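TssK (Serratia sp. FS14, PDB 5Y0E) is a baseplate component of the bacterial type VI secretion system, where it probably links the baseplate to the membrane-anchored part of the machine. Local coordinates at the interface of chains A and B. Numbering follows the deposited sequence. Chains: chain A/B, TssK.

Contact 1: the interface of chains A and B. Residues chain A 133, 139-142; chain B 16-18.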
# COMPACT_ATOMS: atom_id res chain seq x y z
N ASP A 133 4.08 30.93 -35.49
CA ASP A 133 4.55 31.63 -34.31
C ASP A 133 3.51 31.49 -33.20
O ASP A 133 2.31 31.47 -33.45
CB ASP A 133 4.80 33.10 -34.65
CG ASP A 133 5.62 33.83 -33.61
OD1 ASP A 133 5.28 33.80 -32.42
OD2 ASP A 133 6.61 34.46 -34.00
N VAL A 139 4.74 37.20 -37.81
CA VAL A 139 4.77 37.41 -39.25
C VAL A 139 4.15 36.22 -39.98
O VAL A 139 3.32 36.38 -40.88
CB VAL A 139 6.20 37.68 -39.75
CG1 VAL A 139 6.68 39.03 -39.25
CG2 VAL A 139 7.15 36.58 -39.34
N GLY A 140 4.51 35.01 -39.57
CA GLY A 140 4.03 33.83 -40.25
C GLY A 140 4.76 32.60 -39.77
O GLY A 140 5.66 32.65 -38.93
N SER A 141 4.33 31.47 -40.32
CA SER A 141 4.92 30.19 -39.95
C SER A 141 6.37 30.12 -40.41
O SER A 141 6.83 30.92 -41.22
CB SER A 141 4.12 29.05 -40.56
OG SER A 141 3.67 29.40 -41.85
N ALA A 142 7.09 29.15 -39.86
CA ALA A 142 8.50 28.98 -40.15
C ALA A 142 8.81 27.49 -40.21
O ALA A 142 8.22 26.70 -39.47
CB ALA A 142 9.36 29.66 -39.10
N ARG B 16 15.12 31.87 -35.51
CA ARG B 16 13.84 32.54 -35.54
C ARG B 16 13.18 32.30 -34.21
O ARG B 16 13.58 31.41 -33.45
CB ARG B 16 13.00 32.01 -36.71
CG ARG B 16 13.69 32.22 -38.03
CD ARG B 16 12.74 32.26 -39.19
NE ARG B 16 11.61 33.14 -38.91
CZ ARG B 16 10.53 33.18 -39.66
NH1 ARG B 16 10.45 32.40 -40.73
NH2 ARG B 16 9.53 34.00 -39.36
N PRO B 17 12.20 33.11 -33.83
CA PRO B 17 11.60 32.90 -32.52
C PRO B 17 11.07 31.50 -32.36
O PRO B 17 11.19 30.92 -31.28
CB PRO B 17 10.49 33.97 -32.47
CG PRO B 17 10.23 34.30 -33.87
CD PRO B 17 11.55 34.21 -34.55
N HIS B 18 10.55 30.91 -33.44
CA HIS B 18 9.95 29.58 -33.39
C HIS B 18 10.90 28.56 -32.78
O HIS B 18 10.47 27.67 -32.06
CB HIS B 18 9.56 29.13 -34.79
CG HIS B 18 8.72 30.11 -35.53
ND1 HIS B 18 9.21 31.30 -36.01
CD2 HIS B 18 7.42 30.06 -35.91
CE1 HIS B 18 8.25 31.96 -36.63
NE2 HIS B 18 7.15 31.23 -36.58
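This is a subunit interface between two copies of TssK in an assembly of three, where the start of helix 17-37 and the residue before it in one chain meet the loop between strands 124-131 and 142-149, and the start of the latter, in the other; it probably helps hold the trimer together. B:His18, in the first turn of helix 17-37, and A:Ala142, at the start of strand 142-149, meet face to methyl. The CB of A:Ala142 stands over the middle of the imidazole, 3.4 Å from the ring centroid, as a CH-pi contact. The guanidinium of B:Arg16 reaches the same methyl from another direction: A:Ala142 CB lies above one of its faces but towards the rim, nearest to NH1 at 3.4 Å. One small side chain is thus shared between an imidazole and a guanidinium. The bend in the B:Arg16 chain at chi3 (48°) turns its end towards chain A, and NH2 goes on to touch the CG2 methyl of A:Val139 at 3.5 Å, the two side chains passing at a slant. NE2 of B:His18 gives a weak, clearly bent hydrogen bond to the carbonyl oxygen of A:Gly140, 3.1 Å long with 132° at the hydrogen. On the ring's CD2 side lies the backbone of A:Asp133, whose CA is 3.6 Å from B:His18 CD2. The A:Asp133 side chain crosses that of B:His18 at about a right angle, carboxylate and ring planes turned 67° apart. Its OD2 stops 4.2 Å from B:His18 NE2, too far for a direct bond, though the negative charge might make a protonated imidazole somewhat easier to keep. A:Asp133 also meets the helix start itself: its carboxylate oxygen OD2 rests 3.6 Å from CG of the B:Pro17 ring.

Contact 2: the interface of chains A and B. Residues chain A 132, 134; chain B 21, 25, 105, 110-111.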
# COMPACT_ATOMS: atom_id res chain seq x y z
N ASP A 132 3.47 27.67 -36.91
CA ASP A 132 3.15 29.06 -36.67
C ASP A 132 3.96 29.61 -35.51
O ASP A 132 4.47 28.88 -34.66
CB ASP A 132 1.66 29.22 -36.38
CG ASP A 132 0.81 28.54 -37.41
OD1 ASP A 132 1.29 28.37 -38.54
OD2 ASP A 132 -0.34 28.17 -37.10
N LEU A 134 3.98 31.37 -31.97
CA LEU A 134 3.06 31.28 -30.84
C LEU A 134 2.53 32.63 -30.39
O LEU A 134 1.50 32.68 -29.71
CB LEU A 134 3.75 30.58 -29.66
CG LEU A 134 3.92 29.07 -29.78
CD1 LEU A 134 4.59 28.52 -28.53
CD2 LEU A 134 2.59 28.39 -30.03
N GLN B 21 10.69 28.82 -29.16
CA GLN B 21 9.34 28.48 -28.75
C GLN B 21 9.15 26.96 -28.76
O GLN B 21 8.70 26.37 -27.77
CB GLN B 21 8.31 29.17 -29.65
CG GLN B 21 8.43 30.71 -29.74
CD GLN B 21 7.30 31.38 -30.56
OE1 GLN B 21 6.58 30.73 -31.30
NE2 GLN B 21 7.17 32.69 -30.41
N ASN B 25 8.64 24.15 -25.73
CA ASN B 25 7.55 23.19 -25.75
C ASN B 25 8.05 21.78 -25.51
O ASN B 25 7.40 21.00 -24.81
CB ASN B 25 6.82 23.28 -27.08
CG ASN B 25 5.84 24.39 -27.12
OD1 ASN B 25 5.65 25.07 -26.13
ND2 ASN B 25 5.21 24.60 -28.26
N TYR B 105 -3.30 24.19 -23.88
CA TYR B 105 -2.45 24.58 -24.98
C TYR B 105 -3.01 24.06 -26.29
O TYR B 105 -3.58 22.98 -26.36
CB TYR B 105 -1.04 24.04 -24.81
CG TYR B 105 -0.13 24.37 -25.97
CD1 TYR B 105 0.59 25.55 -26.01
CD2 TYR B 105 0.02 23.49 -27.03
CE1 TYR B 105 1.41 25.85 -27.05
CE2 TYR B 105 0.84 23.79 -28.08
CZ TYR B 105 1.54 24.97 -28.08
OH TYR B 105 2.36 25.26 -29.13
N GLU B 110 -3.21 31.09 -30.98
CA GLU B 110 -2.12 31.83 -30.39
C GLU B 110 -1.95 31.52 -28.94
O GLU B 110 -2.92 31.39 -28.22
CB GLU B 110 -2.33 33.32 -30.55
CG GLU B 110 -3.76 33.75 -30.32
CD GLU B 110 -4.49 34.04 -31.61
OE1 GLU B 110 -4.21 35.09 -32.21
OE2 GLU B 110 -5.33 33.22 -32.02
N ASP B 111 -0.71 31.46 -28.52
CA ASP B 111 -0.38 31.13 -27.16
C ASP B 111 -0.10 32.32 -26.31
O ASP B 111 -0.48 32.36 -25.17
CB ASP B 111 0.85 30.24 -27.12
CG ASP B 111 0.90 29.41 -25.91
OD1 ASP B 111 -0.15 28.92 -25.53
OD2 ASP B 111 1.97 29.24 -25.33
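With CG of A:Leu134 anti to its carbonyl carbon (chi1 -75°) and CD1 anti to CA (chi2 -179°), the isobutyl group runs into chain B between B:Gln21, B:Asn25, B:Tyr105 and B:Asp111. B:Gln21 is extended beyond CG, which carries its amide out to the leucine backbone as the two side chains slide past each other in opposite directions. The leucine N-H is given to the amide oxygen OE1 of B:Gln21 at 2.8 Å, nearly straight at 160°, the donor tilted somewhat from the carbonyl plane. The carbonyl oxygen of A:Leu134 takes the backbone N-H of B:Asp111, also at 2.8 Å and in the carbonyl plane. Both backbone polar groups of one residue are therefore tied to chain B, which should help fix how the leucine enters. Its branches part from there: CD1 lies 3.9 Å from B:Gln21 CB, with the B:Asn25 amide nearby, while CD2 packs 3.9 Å from CB of B:Asp111. CD2 also meets the phenol end of B:Tyr105, whose side chain crosses the leucine at about a right angle. Within chain B, B:Asn25 ND2 makes a weak 3.1 Å hydrogen bond to that phenol oxygen. In the fold, the leucine sits in the loop between strands 124-131 and 142-149 of chain A, set between helix 17-37 and the 105-111 loop region of chain B.

Contact 1 and contact 2 lie about 10 Å apart, measured between the centres of their C-alpha atoms, and are neighbouring parts of one interface. In chain A both draw on the connection between strands 124-131 and 142-149: A:Leu134 of contact 2 directly follows A:Asp133 of contact 1. In chain B both use helix 17-37, contact 1 at its first turn and contact 2 further along, where the 105-111 region joins in. The same loop thus meets successive turns of one helix. Because the interface is not an exact two-fold, the two chains contribute different surfaces, as is compatible with an assembly of three copies.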